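Local atomic coordinates of BH2358 protein (PDB entry 2RBD), a protein that is of unknown function but is a putative spore coat protein built as a bundle of four long helices, consistent with the ferritin clan. Residues Gly31-Tyr36 against Glu54-Met59; Gly35-Ile40 against Pro81-Ala86; Thr24-Asn29 against Asp61-Leu66; Asn41-Glu46 against Phe98-Ile103. All blocks are in the same frame, centred on the assembly; numbering follows the deposited sequence. Where two conformers were deposited one is given.

Interaction 1: residues Gly31-Tyr36 against Glu54-Met59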
loop_
_atom_site.group_PDB
_atom_site.type_symbol
_atom_site.label_atom_id
_atom_site.label_comp_id
_atom_site.label_asym_id
_atom_site.label_seq_id
_atom_site.Cartn_x
_atom_site.Cartn_y
_atom_site.Cartn_z
ATOM N N GLY A 31 17.590 -6.600 8.318
ATOM C CA GLY A 31 16.873 -6.765 9.585
ATOM C C GLY A 31 16.155 -8.088 9.687
ATOM O O GLY A 31 16.133 -8.752 10.744
ATOM N N LEU A 32 15.551 -8.481 8.594
ATOM C CA LEU A 32 14.831 -9.775 8.571
ATOM C C LEU A 32 15.774 -10.971 8.642
ATOM O O LEU A 32 15.496 -11.917 9.342
ATOM C CB LEU A 32 13.905 -9.878 7.361
ATOM C CG LEU A 32 12.702 -8.921 7.305
ATOM C CD1 LEU A 32 11.939 -9.196 5.998
ATOM C CD2 LEU A 32 11.766 -9.129 8.523
ATOM N N ILE A 33 16.930 -10.895 7.986
ATOM C CA ILE A 33 17.943 -11.917 8.134
ATOM C C ILE A 33 18.314 -12.091 9.620
ATOM O O ILE A 33 18.397 -13.202 10.124
ATOM C CB ILE A 33 19.153 -11.610 7.258
ATOM C CG1 ILE A 33 18.789 -11.810 5.760
ATOM C CG2 ILE A 33 20.307 -12.531 7.611
ATOM C CD1 ILE A 33 19.829 -11.243 4.794
ATOM N N ASN A 34 18.544 -10.977 10.305
ATOM C CA ASN A 34 18.907 -11.027 11.711
ATOM C C ASN A 34 17.792 -11.624 12.560
ATOM O O ASN A 34 18.033 -12.507 13.369
ATOM C CB ASN A 34 19.267 -9.617 12.176
ATOM C CG ASN A 34 19.520 -9.547 13.675
ATOM O OD1 ASN A 34 20.344 -10.256 14.172
ATOM N ND2 ASN A 34 18.804 -8.701 14.370
ATOM N N GLY A 35 16.561 -11.168 12.362
ATOM C CA GLY A 35 15.424 -11.721 13.119
ATOM C C GLY A 35 15.172 -13.185 12.851
ATOM O O GLY A 35 14.901 -13.947 13.770
ATOM N N TYR A 36 15.281 -13.579 11.594
ATOM C CA TYR A 36 15.055 -14.959 11.227
ATOM C C TYR A 36 16.185 -15.868 11.756
ATOM O O TYR A 36 15.938 -16.994 12.108
ATOM C CB TYR A 36 14.917 -15.125 9.714
ATOM C CG TYR A 36 13.663 -14.561 9.113
ATOM C CD1 TYR A 36 12.838 -13.685 9.801
ATOM C CD2 TYR A 36 13.372 -14.811 7.795
ATOM C CE1 TYR A 36 11.683 -13.146 9.192
ATOM C CE2 TYR A 36 12.229 -14.278 7.191
ATOM C CZ TYR A 36 11.416 -13.458 7.882
ATOM O OH TYR A 36 10.310 -12.923 7.242
ATOM N N GLU A 54 15.681 -21.215 4.106
ATOM C CA GLU A 54 15.488 -20.873 2.711
ATOM C C GLU A 54 15.241 -19.377 2.532
ATOM O O GLU A 54 15.755 -18.769 1.603
ATOM C CB GLU A 54 14.319 -21.652 2.160
ATOM C CG GLU A 54 14.065 -21.333 0.693
ATOM C CD GLU A 54 12.945 -22.111 0.043
ATOM O OE1 GLU A 54 12.476 -23.096 0.678
ATOM O OE2 GLU A 54 12.586 -21.690 -1.109
ATOM N N ALA A 55 14.427 -18.806 3.403
ATOM C CA ALA A 55 14.185 -17.379 3.354
ATOM C C ALA A 55 15.451 -16.554 3.531
ATOM O O ALA A 55 15.643 -15.568 2.809
ATOM C CB ALA A 55 13.142 -16.966 4.383
ATOM N N ILE A 56 16.269 -16.934 4.519
ATOM C CA ILE A 56 17.550 -16.251 4.755
ATOM C C ILE A 56 18.398 -16.309 3.495
ATOM O O ILE A 56 18.945 -15.303 3.058
ATOM C CB ILE A 56 18.275 -16.873 5.937
ATOM C CG1 ILE A 56 17.514 -16.576 7.250
ATOM C CG2 ILE A 56 19.725 -16.351 6.022
ATOM C CD1 ILE A 56 17.861 -17.516 8.418
ATOM N N GLN A 57 18.506 -17.471 2.883
ATOM C CA GLN A 57 19.351 -17.618 1.707
ATOM C C GLN A 57 18.811 -16.785 0.532
ATOM O O GLN A 57 19.562 -16.155 -0.199
ATOM C CB GLN A 57 19.450 -19.115 1.361
ATOM C CG GLN A 57 20.545 -19.472 0.385
ATOM C CD GLN A 57 20.674 -20.978 0.151
ATOM O OE1 GLN A 57 20.617 -21.795 1.090
ATOM N NE2 GLN A 57 20.863 -21.343 -1.108
ATOM N N ALA A 58 17.493 -16.786 0.369
ATOM C CA ALA A 58 16.828 -16.004 -0.687
ATOM C C ALA A 58 17.100 -14.513 -0.520
ATOM O O ALA A 58 17.421 -13.814 -1.482
ATOM C CB ALA A 58 15.323 -16.298 -0.721
HETATM N N MSE A 59 17.054 -14.041 0.715
HETATM C CA MSE A 59 17.320 -12.623 0.982
HETATM C C MSE A 59 18.770 -12.273 0.784
HETATM O O MSE A 59 19.093 -11.191 0.280
HETATM C CB MSE A 59 16.870 -12.268 2.388
HETATM C CG MSE A 59 15.335 -12.230 2.512
HETATM SE SE MSE A 59 14.671 -11.526 4.178
HETATM C CE MSE A 59 15.152 -12.982 5.358
#

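Interaction 2: residues Gly35-Ile40 against Pro81-Ala86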
loop_
_atom_site.group_PDB
_atom_site.type_symbol
_atom_site.label_atom_id
_atom_site.label_comp_id
_atom_site.label_asym_id
_atom_site.label_seq_id
_atom_site.Cartn_x
_atom_site.Cartn_y
_atom_site.Cartn_z
ATOM N N GLY A 35 16.561 -11.168 12.362
ATOM C CA GLY A 35 15.424 -11.721 13.119
ATOM C C GLY A 35 15.172 -13.185 12.851
ATOM O O GLY A 35 14.901 -13.947 13.770
ATOM N N TYR A 36 15.281 -13.579 11.594
ATOM C CA TYR A 36 15.055 -14.959 11.227
ATOM C C TYR A 36 16.185 -15.868 11.756
ATOM O O TYR A 36 15.938 -16.994 12.108
ATOM C CB TYR A 36 14.917 -15.125 9.714
ATOM C CG TYR A 36 13.663 -14.561 9.113
ATOM C CD1 TYR A 36 12.838 -13.685 9.801
ATOM C CD2 TYR A 36 13.372 -14.811 7.795
ATOM C CE1 TYR A 36 11.683 -13.146 9.192
ATOM C CE2 TYR A 36 12.229 -14.278 7.191
ATOM C CZ TYR A 36 11.416 -13.458 7.882
ATOM O OH TYR A 36 10.310 -12.923 7.242
ATOM N N ARG A 37 17.421 -15.376 11.781
ATOM C CA ARG A 37 18.495 -16.132 12.424
ATOM C C ARG A 37 18.195 -16.345 13.913
ATOM O O ARG A 37 18.476 -17.411 14.482
ATOM C CB ARG A 37 19.808 -15.414 12.185
ATOM C CG ARG A 37 20.342 -15.651 10.781
ATOM C CD ARG A 37 21.562 -14.784 10.538
ATOM N NE ARG A 37 22.308 -15.240 9.368
ATOM C CZ ARG A 37 23.295 -14.536 8.827
ATOM N NH1 ARG A 37 23.585 -13.319 9.238
ATOM N NH2 ARG A 37 23.994 -15.048 7.841
ATOM N N SER A 38 17.565 -15.354 14.541
ATOM C CA SER A 38 17.123 -15.563 15.929
ATOM C C SER A 38 15.989 -16.584 15.958
ATOM O O SER A 38 16.043 -17.546 16.720
ATOM C CB SER A 38 16.671 -14.269 16.569
ATOM O OG SER A 38 16.331 -14.501 17.923
ATOM N N PHE A 39 15.013 -16.455 15.048
ATOM C CA PHE A 39 13.921 -17.433 14.977
ATOM C C PHE A 39 14.397 -18.872 14.780
ATOM O O PHE A 39 13.797 -19.770 15.326
ATOM C CB PHE A 39 12.953 -17.079 13.870
ATOM C CG PHE A 39 12.039 -15.905 14.163
ATOM C CD1 PHE A 39 11.770 -15.445 15.446
ATOM C CD2 PHE A 39 11.380 -15.316 13.111
ATOM C CE1 PHE A 39 10.885 -14.374 15.652
ATOM C CE2 PHE A 39 10.509 -14.250 13.300
ATOM C CZ PHE A 39 10.281 -13.780 14.573
ATOM N N ILE A 40 15.471 -19.096 14.033
ATOM C CA ILE A 40 16.013 -20.454 13.899
ATOM C C ILE A 40 16.286 -21.052 15.278
ATOM O O ILE A 40 15.981 -22.200 15.532
ATOM C CB ILE A 40 17.311 -20.468 13.018
ATOM C CG1 ILE A 40 16.928 -20.591 11.541
ATOM C CG2 ILE A 40 18.273 -21.611 13.397
ATOM C CD1 ILE A 40 17.917 -19.906 10.634
ATOM N N PRO A 81 22.989 -6.030 10.855
ATOM C CA PRO A 81 23.363 -6.782 12.059
ATOM C C PRO A 81 24.172 -8.022 11.742
ATOM O O PRO A 81 24.038 -8.591 10.664
ATOM C CB PRO A 81 22.023 -7.185 12.642
ATOM C CG PRO A 81 21.078 -6.212 12.111
ATOM C CD PRO A 81 21.542 -5.868 10.728
ATOM N N PRO A 82 25.041 -8.459 12.675
ATOM C CA PRO A 82 25.874 -9.600 12.436
ATOM C C PRO A 82 25.138 -10.921 12.540
ATOM O O PRO A 82 23.976 -10.966 12.996
ATOM C CB PRO A 82 26.902 -9.516 13.573
ATOM C CG PRO A 82 26.201 -8.865 14.647
ATOM C CD PRO A 82 25.289 -7.869 13.999
ATOM N N ASP A 83 25.825 -11.981 12.144
ATOM C CA ASP A 83 25.342 -13.332 12.306
ATOM C C ASP A 83 25.283 -13.653 13.813
ATOM O O ASP A 83 25.756 -12.853 14.651
ATOM C CB ASP A 83 26.252 -14.279 11.515
ATOM C CG ASP A 83 25.654 -15.647 11.284
ATOM O OD1 ASP A 83 24.521 -15.946 11.721
ATOM O OD2 ASP A 83 26.330 -16.472 10.653
ATOM N N ARG A 84 24.627 -14.752 14.153
ATOM C CA ARG A 84 24.282 -15.052 15.541
ATOM C C ARG A 84 24.829 -16.404 15.935
ATOM O O ARG A 84 24.872 -17.334 15.138
ATOM C CB ARG A 84 22.743 -15.130 15.722
ATOM C CG ARG A 84 22.064 -13.803 15.642
ATOM C CD ARG A 84 20.576 -13.977 15.708
ATOM N NE ARG A 84 20.004 -12.663 15.908
ATOM C CZ ARG A 84 19.696 -12.174 17.085
ATOM N NH1 ARG A 84 19.818 -12.954 18.159
ATOM N NH2 ARG A 84 19.239 -10.954 17.183
ATOM N N PRO A 85 25.180 -16.569 17.205
ATOM C CA PRO A 85 25.501 -17.907 17.668
ATOM C C PRO A 85 24.307 -18.843 17.758
ATOM O O PRO A 85 23.146 -18.408 17.824
ATOM C CB PRO A 85 26.125 -17.664 19.055
ATOM C CG PRO A 85 25.765 -16.348 19.450
ATOM C CD PRO A 85 25.293 -15.561 18.267
ATOM N N ALA A 86 24.571 -20.146 17.770
ATOM C CA ALA A 86 23.554 -21.120 18.031
ATOM C C ALA A 86 23.117 -21.032 19.500
ATOM O O ALA A 86 23.883 -20.598 20.361
ATOM C CB ALA A 86 24.093 -22.535 17.756
HETATM O O HOH W 1 22.191 -11.301 10.748
#

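Interaction 3: residues Thr24-Asn29 against Asp61-Leu66. With PG4 (tetraethylene glycol), chain C.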
loop_
_atom_site.group_PDB
_atom_site.type_symbol
_atom_site.label_atom_id
_atom_site.label_comp_id
_atom_site.label_asym_id
_atom_site.label_seq_id
_atom_site.Cartn_x
_atom_site.Cartn_y
_atom_site.Cartn_z
ATOM N N THR A 24 16.251 1.070 1.189
ATOM C CA THR A 24 15.342 0.653 2.217
ATOM C C THR A 24 15.035 -0.870 2.163
ATOM O O THR A 24 14.968 -1.552 3.192
ATOM C CB THR A 24 14.066 1.497 2.138
ATOM O OG1 THR A 24 14.369 2.860 2.450
ATOM C CG2 THR A 24 13.033 1.010 3.141
ATOM N N TYR A 25 14.843 -1.403 0.970
ATOM C CA TYR A 25 14.602 -2.823 0.785
ATOM C C TYR A 25 15.773 -3.667 1.304
ATOM O O TYR A 25 15.639 -4.694 1.964
ATOM C CB TYR A 25 14.299 -3.090 -0.703
ATOM C CG TYR A 25 13.793 -4.479 -1.018
ATOM C CD1 TYR A 25 14.674 -5.533 -1.200
ATOM C CD2 TYR A 25 12.414 -4.748 -1.141
ATOM C CE1 TYR A 25 14.212 -6.779 -1.538
ATOM C CE2 TYR A 25 11.967 -6.006 -1.455
ATOM C CZ TYR A 25 12.856 -7.029 -1.627
ATOM O OH TYR A 25 12.456 -8.310 -1.983
ATOM N N LEU A 26 16.974 -3.262 0.944
ATOM C CA LEU A 26 18.191 -3.916 1.433
ATOM C C LEU A 26 18.282 -3.845 2.971
ATOM O O LEU A 26 18.586 -4.826 3.618
ATOM C CB LEU A 26 19.402 -3.235 0.777
ATOM C CG LEU A 26 20.788 -3.682 1.237
ATOM C CD1 LEU A 26 20.977 -5.213 1.128
ATOM C CD2 LEU A 26 21.892 -2.913 0.461
ATOM N N SER A 27 18.026 -2.674 3.547
ATOM C CA SER A 27 18.005 -2.555 4.993
ATOM C C SER A 27 16.942 -3.468 5.633
ATOM O O SER A 27 17.209 -4.106 6.658
ATOM C CB SER A 27 17.840 -1.080 5.410
ATOM O OG SER A 27 18.138 -0.899 6.788
ATOM N N THR A 28 15.746 -3.512 5.046
ATOM C CA THR A 28 14.677 -4.411 5.509
ATOM C C THR A 28 15.164 -5.870 5.495
ATOM O O THR A 28 15.020 -6.589 6.501
ATOM C CB THR A 28 13.401 -4.189 4.720
ATOM O OG1 THR A 28 13.012 -2.814 4.893
ATOM C CG2 THR A 28 12.284 -5.113 5.268
ATOM N N ASN A 29 15.774 -6.282 4.388
ATOM C CA ASN A 29 16.341 -7.623 4.294
ATOM C C ASN A 29 17.380 -7.862 5.406
ATOM O O ASN A 29 17.387 -8.930 6.016
ATOM C CB ASN A 29 16.977 -7.904 2.936
ATOM C CG ASN A 29 15.979 -8.362 1.873
ATOM O OD1 ASN A 29 14.777 -8.424 2.135
ATOM N ND2 ASN A 29 16.480 -8.683 0.679
ATOM N N ASP A 61 20.625 -13.684 -1.407
ATOM C CA ASP A 61 20.782 -13.608 -2.883
ATOM C C ASP A 61 20.287 -12.283 -3.424
ATOM O O ASP A 61 20.928 -11.671 -4.308
ATOM C CB ASP A 61 20.003 -14.712 -3.621
ATOM C CG ASP A 61 20.529 -16.105 -3.357
ATOM O OD1 ASP A 61 21.661 -16.253 -2.871
ATOM O OD2 ASP A 61 19.798 -17.074 -3.672
ATOM N N GLU A 62 19.128 -11.838 -2.941
ATOM C CA GLU A 62 18.613 -10.521 -3.291
ATOM C C GLU A 62 19.640 -9.447 -2.913
ATOM O O GLU A 62 19.947 -8.540 -3.703
ATOM C CB GLU A 62 17.293 -10.245 -2.612
ATOM C CG GLU A 62 16.155 -11.112 -3.101
ATOM C CD GLU A 62 14.840 -10.722 -2.475
ATOM O OE1 GLU A 62 14.799 -9.930 -1.523
ATOM O OE2 GLU A 62 13.812 -11.273 -2.908
ATOM N N ASN A 63 20.153 -9.566 -1.703
ATOM C CA ASN A 63 21.142 -8.598 -1.205
ATOM C C ASN A 63 22.387 -8.499 -2.076
ATOM O O ASN A 63 22.898 -7.418 -2.283
ATOM C CB ASN A 63 21.498 -8.903 0.250
ATOM C CG ASN A 63 20.409 -8.506 1.222
ATOM O OD1 ASN A 63 19.371 -8.000 0.823
ATOM N ND2 ASN A 63 20.702 -8.633 2.523
ATOM N N HIS A 64 22.856 -9.608 -2.591
ATOM C CA HIS A 64 24.027 -9.569 -3.475
ATOM C C HIS A 64 23.778 -8.669 -4.692
ATOM O O HIS A 64 24.626 -7.840 -5.080
ATOM C CB HIS A 64 24.353 -10.987 -3.909
ATOM C CG HIS A 64 25.721 -11.137 -4.454
ATOM N ND1 HIS A 64 25.989 -11.098 -5.806
ATOM C CD2 HIS A 64 26.911 -11.329 -3.835
ATOM C CE1 HIS A 64 27.287 -11.259 -5.996
ATOM N NE2 HIS A 64 27.869 -11.400 -4.816
ATOM N N GLN A 65 22.596 -8.788 -5.275
ATOM C CA GLN A 65 22.243 -7.961 -6.396
ATOM C C GLN A 65 22.038 -6.480 -6.017
ATOM O O GLN A 65 22.446 -5.571 -6.765
ATOM C CB GLN A 65 20.969 -8.498 -7.026
ATOM C CG GLN A 65 21.157 -9.831 -7.640
ATOM C CD GLN A 65 19.865 -10.335 -8.237
ATOM O OE1 GLN A 65 19.251 -9.657 -9.080
ATOM N NE2 GLN A 65 19.409 -11.510 -7.755
ATOM N N LEU A 66 21.346 -6.247 -4.896
ATOM C CA LEU A 66 21.101 -4.903 -4.412
ATOM C C LEU A 66 22.386 -4.176 -4.043
ATOM O O LEU A 66 22.542 -3.010 -4.362
ATOM C CB LEU A 66 20.174 -4.939 -3.197
ATOM C CG LEU A 66 18.750 -5.393 -3.472
ATOM C CD1 LEU A 66 18.121 -5.953 -2.155
ATOM C CD2 LEU A 66 17.959 -4.277 -4.025
HETATM O O1 PG4 C . 12.760 -6.479 2.058
HETATM C C1 PG4 C . 11.536 -7.255 1.762
HETATM C C2 PG4 C . 11.646 -8.686 2.276
HETATM O O2 PG4 C . 10.691 -9.586 1.713
HETATM C C3 PG4 C . 10.060 -10.352 2.730
HETATM C C4 PG4 C . 10.827 -11.598 3.086
HETATM O O3 PG4 C . 10.750 -12.533 1.999
HETATM C C5 PG4 C . 11.352 -13.761 2.374
HETATM C C6 PG4 C . 11.451 -14.744 1.239
HETATM O O4 PG4 C . 11.956 -14.183 0.025
HETATM C C7 PG4 C . 11.897 -15.165 -1.020
HETATM C C8 PG4 C . 12.212 -14.655 -2.428
HETATM O O5 PG4 C . 12.316 -13.212 -2.463
#

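Interaction 4: residues Asn41-Glu46 against Phe98-Ile103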
loop_
_atom_site.group_PDB
_atom_site.type_symbol
_atom_site.label_atom_id
_atom_site.label_comp_id
_atom_site.label_asym_id
_atom_site.label_seq_id
_atom_site.Cartn_x
_atom_site.Cartn_y
_atom_site.Cartn_z
ATOM N N ASN A 41 16.846 -20.245 16.169
ATOM C CA ASN A 41 17.138 -20.677 17.532
ATOM C C ASN A 41 15.908 -20.904 18.413
ATOM O O ASN A 41 15.989 -21.644 19.395
ATOM C CB ASN A 41 18.094 -19.694 18.181
ATOM C CG ASN A 41 19.518 -19.821 17.626
ATOM O OD1 ASN A 41 19.956 -20.928 17.360
ATOM N ND2 ASN A 41 20.232 -18.727 17.499
ATOM N N HIS A 42 14.786 -20.271 18.088
ATOM C CA HIS A 42 13.532 -20.388 18.829
ATOM C C HIS A 42 12.631 -21.484 18.301
ATOM O O HIS A 42 11.654 -21.788 18.917
ATOM C CB HIS A 42 12.709 -19.082 18.732
ATOM C CG HIS A 42 13.230 -17.958 19.559
ATOM N ND1 HIS A 42 12.615 -17.525 20.701
ATOM C CD2 HIS A 42 14.306 -17.159 19.400
ATOM C CE1 HIS A 42 13.280 -16.500 21.211
ATOM N NE2 HIS A 42 14.319 -16.253 20.436
ATOM N N THR A 43 12.898 -22.071 17.151
ATOM C CA THR A 43 11.983 -22.975 16.468
ATOM C C THR A 43 12.228 -24.439 16.873
ATOM O O THR A 43 13.387 -24.859 16.913
ATOM C CB THR A 43 12.216 -22.872 14.911
ATOM O OG1 THR A 43 11.970 -21.520 14.453
ATOM C CG2 THR A 43 11.330 -23.850 14.144
ATOM N N GLY A 44 11.157 -25.189 17.052
ATOM C CA GLY A 44 11.255 -26.622 17.251
ATOM C C GLY A 44 11.071 -27.372 15.934
ATOM O O GLY A 44 11.860 -28.275 15.581
ATOM N N ASP A 45 10.043 -26.969 15.206
ATOM C CA ASP A 45 9.618 -27.671 14.024
ATOM C C ASP A 45 10.642 -27.647 12.902
ATOM O O ASP A 45 11.039 -26.591 12.443
ATOM C CB ASP A 45 8.296 -27.092 13.578
ATOM C CG ASP A 45 7.671 -27.888 12.496
ATOM O OD1 ASP A 45 8.064 -27.692 11.337
ATOM O OD2 ASP A 45 6.774 -28.710 12.788
ATOM N N GLU A 46 11.046 -28.814 12.413
ATOM C CA GLU A 46 12.115 -28.859 11.423
ATOM C C GLU A 46 11.681 -28.361 10.029
ATOM O O GLU A 46 12.508 -27.846 9.253
ATOM C CB GLU A 46 12.716 -30.275 11.356
ATOM C CG GLU A 46 13.414 -30.712 12.664
ATOM C CD GLU A 46 14.458 -29.720 13.195
ATOM O OE1 GLU A 46 15.385 -29.343 12.454
ATOM O OE2 GLU A 46 14.354 -29.315 14.373
ATOM N N PHE A 98 9.697 -17.333 21.271
ATOM C CA PHE A 98 8.727 -17.284 20.214
ATOM C C PHE A 98 8.416 -18.697 19.801
ATOM O O PHE A 98 9.299 -19.518 19.607
ATOM C CB PHE A 98 9.241 -16.473 19.018
ATOM C CG PHE A 98 9.376 -14.993 19.331
ATOM C CD1 PHE A 98 8.320 -14.150 19.206
ATOM C CD2 PHE A 98 10.557 -14.494 19.804
ATOM C CE1 PHE A 98 8.468 -12.777 19.542
ATOM C CE2 PHE A 98 10.679 -13.146 20.150
ATOM C CZ PHE A 98 9.629 -12.323 20.030
ATOM N N ASN A 99 7.139 -18.959 19.698
ATOM C CA ASN A 99 6.647 -20.279 19.381
ATOM C C ASN A 99 6.399 -20.443 17.895
ATOM O O ASN A 99 6.143 -19.477 17.201
ATOM C CB ASN A 99 5.362 -20.524 20.184
ATOM C CG ASN A 99 5.612 -20.369 21.670
ATOM O OD1 ASN A 99 6.372 -21.153 22.232
ATOM N ND2 ASN A 99 5.072 -19.298 22.288
ATOM N N ASP A 100 6.348 -21.694 17.451
ATOM C CA ASP A 100 6.329 -21.996 16.021
ATOM C C ASP A 100 5.180 -21.336 15.243
ATOM O O ASP A 100 5.414 -20.726 14.234
ATOM C CB ASP A 100 6.321 -23.511 15.775
ATOM C CG ASP A 100 7.593 -24.178 16.250
ATOM O OD1 ASP A 100 8.614 -23.488 16.459
ATOM O OD2 ASP A 100 7.584 -25.395 16.429
ATOM N N PRO A 101 3.932 -21.448 15.728
ATOM C CA PRO A 101 2.862 -20.791 14.977
ATOM C C PRO A 101 3.038 -19.284 14.830
ATOM O O PRO A 101 2.745 -18.726 13.766
ATOM C CB PRO A 101 1.623 -21.078 15.809
ATOM C CG PRO A 101 2.015 -22.218 16.668
ATOM C CD PRO A 101 3.426 -22.138 16.922
ATOM N N GLU A 102 3.509 -18.643 15.883
ATOM C CA GLU A 102 3.669 -17.211 15.788
ATOM C C GLU A 102 4.890 -16.817 14.926
ATOM O O GLU A 102 4.784 -15.837 14.193
ATOM C CB GLU A 102 3.643 -16.580 17.165
ATOM C CG GLU A 102 2.235 -16.544 17.778
ATOM C CD GLU A 102 1.741 -17.890 18.275
ATOM O OE1 GLU A 102 2.567 -18.679 18.795
ATOM O OE2 GLU A 102 0.518 -18.151 18.160
ATOM N N ILE A 103 5.948 -17.606 14.909
ATOM C CA ILE A 103 7.088 -17.404 14.006
ATOM C C ILE A 103 6.601 -17.513 12.558
ATOM O O ILE A 103 6.897 -16.675 11.720
ATOM C CB ILE A 103 8.186 -18.437 14.263
ATOM C CG1 ILE A 103 8.865 -18.163 15.613
ATOM C CG2 ILE A 103 9.269 -18.392 13.151
ATOM C CD1 ILE A 103 9.721 -19.329 16.125
#

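Interaction 1: residues Gly31-Tyr36 against Glu54-Met59
Met59, a selenomethionine here, reaches from helix 46-72 to Leu32, Ile33 and Tyr36 of helix 16-42. The short helix segments run antiparallel at 157°, with axes 9.7 Å apart at closest approach. Their nearest CA atoms belong to Ile33 and Ile56.

A Met-aromatic contact joins Met59 and Tyr36. Met59 SE is 5.4 Å from the centroid of the Tyr36 ring and approaches it obliquely. The Met59 chain bends at its last torsion (chi3 -71°), which carries CE to Tyr36 CD2 at 3.5 Å. The two side chains cross at about a right angle.

The remaining contacts are apolar. Met59 SE rests on Leu32 CB at 3.7 Å. Met59 CE also meets Ile33 CG1 at 3.8 Å, and these two side chains slide past each other in opposite directions. Ala55 CB touches the edge of the Tyr36 ring, 4.0 Å from CE2. Ile56 CG1 packs on Tyr36 CB at 3.9 Å, while its CG2 faces Ile33 CG2.

The polar end of Tyr36 is satisfied by another helix: its OH is hydrogen-bonded to Asp110. Phe144 of helix 128-155 packs on Ala55. This is the apolar core packing of an antiparallel helix pair in a ferritin-like four-helix bundle.

Interaction 2: residues Gly35-Ile40 against Pro81-Ala86
Arg37 and Arg84 have the closest CA atoms of this contact, 6.7 Å apart, where an extended, proline-rich loop without regular secondary structure passes over helix 16-42. Both residues point their CB atoms toward the other segment.

Arg37 meets Asp83 by stacking. Its chain is extended from CG to NE and crosses the aspartate at about a right angle. The carboxylate lies over one face of the guanidinium, with the two planes only 18° apart. Asp83 OD1 is 3.3 Å from Arg37 NE. It sits well out of the guanidinium plane, so the salt bridge rests on charge and no N-H points at the oxygen. The same OD1 accepts a bond from its neighbour Arg84 N at 2.7 Å. A water in the plane of the Arg37 guanidinium accepts from NH1 at 2.9 Å. It lies 2.9 Å from Pro82 O, to which it can donate.

Arg84 lies against the helix backbone. Its CD is 3.5 Å from Ser38 N. Ser38 CB sits over one face of the Arg84 guanidinium, 3.7 Å from CZ. The polar end of Arg84 looks beyond these segments: NE binds Asn34 OD1, and NH1 binds the carbonyl of Arg97 of the second subunit.

The two arginines thus use their faces differently. Arg37 pairs with a carboxylate at the surface, and its NH1 bonds in plane to a water. Arg84 gives a face to carbon and its N-H groups to helix 16-42 and the subunit interface.

Interaction 3: residues Thr24-Asn29 against Asp61-Leu66
Tyr25, Asn29 and Glu62 meet through one carboxylate oxygen, Glu62 OE1. Tyr25 OH donates to OE1 at 2.9 Å from above the carboxylate plane. Asn29 ND2 donates to the anti lone pair of OE1, the side away from OE2, at 3.0 Å in a nearly straight bond (170°). The amide and carboxylate planes are almost coplanar. Asn29 ND2 also donates to Asn63 OD1 at 3.0 Å, from above that carbonyl plane.

Carbon atoms flank these bonds. Leu66 CD1 touches the edge of the Tyr25 ring at CD1, 3.6 Å away. Leu26 CD1, placed by chi2 of 54°, reaches Asn63 OD1 at 3.2 Å.

A tetraethylene glycol, probably from the crystallisation liquor, lies alongside. Its O1 sits over the centre of one Tyr25 ring face and donates to Asn29 OD1 at 2.8 Å. Its O5 is modelled very close to Glu62 OE2, so that bond length is doubtful. Lys141 of helix 128-155 binds the glycol and forms a long, weak ion pair with OE2. Phe134 of the same helix meets the Tyr25 ring edge-to-face.

The cluster bridges the antiparallel helices 16-42 and 46-72 inside the bundle. Two donors hold OE1 and fix the rotation of the carboxylate.

Interaction 4: residues Asn41-Glu46 against Phe98-Ile103
Similar first torsions set CG of His42 and Asp100 anti to the carbonyl carbon (chi1 -74° and -65°). His42 points toward residues 98-103, where its imidazole meets Phe98. The end of Asp100 comes near Gly44 and Asp45.

Phe98 N donates to His42 ND1 at 3.0 Å. The bond is almost straight (175°), though the donor is tilted from the ring plane. The edge of the Phe98 ring faces the His42 ring in a T-shaped pair, with Phe98 CD2 3.7 Å from His42 CE1. His42 NE2 bonds to Ala96 O of the second subunit, consistent with a neutral imidazole protonated at NE2.

The contact ties the turn between helices 16-42 and 46-72 to the start of helix 100-124, at one end of the ferritin-like bundle. Asp45 is the N-cap of helix 46-72: its OD1 caps Leu48 N, and its OD2 forms a salt bridge with Lys155.

Asp100 spreads its two oxygens over successive backbone N-H groups. Its OD1 takes Gly44 N at 3.1 Å through the syn lone pair. Its OD2 takes Asp45 N at 3.2 Å from above the carboxylate plane. Ile103 CD1 packs on His42 CB and on Thr43 OG1, itself hydrogen-bonded to Phe39 O.

How the interactions relate
All four contacts use helix 16-42 or the turn after it. In the order 3, 1, 2, 4 they follow it from Thr24 to Glu46. Interactions 3 and 1 pair it with helix 46-72, their centres about 10 Å apart. Interaction 2 adds the loop after helix 46-72. It touches interaction 1 through Asn34 and Arg84, and interaction 4 through a probable bond from Asn41 ND2 to Pro85 O. Interaction 4 brings in helix 100-124. Its centre lies about 25 Å from that of interaction 3, on the opposite side of the chain's centre. Interactions 1, 2 and 4 especially touch the second subunit, so bundle packing and subunit assembly share this helix.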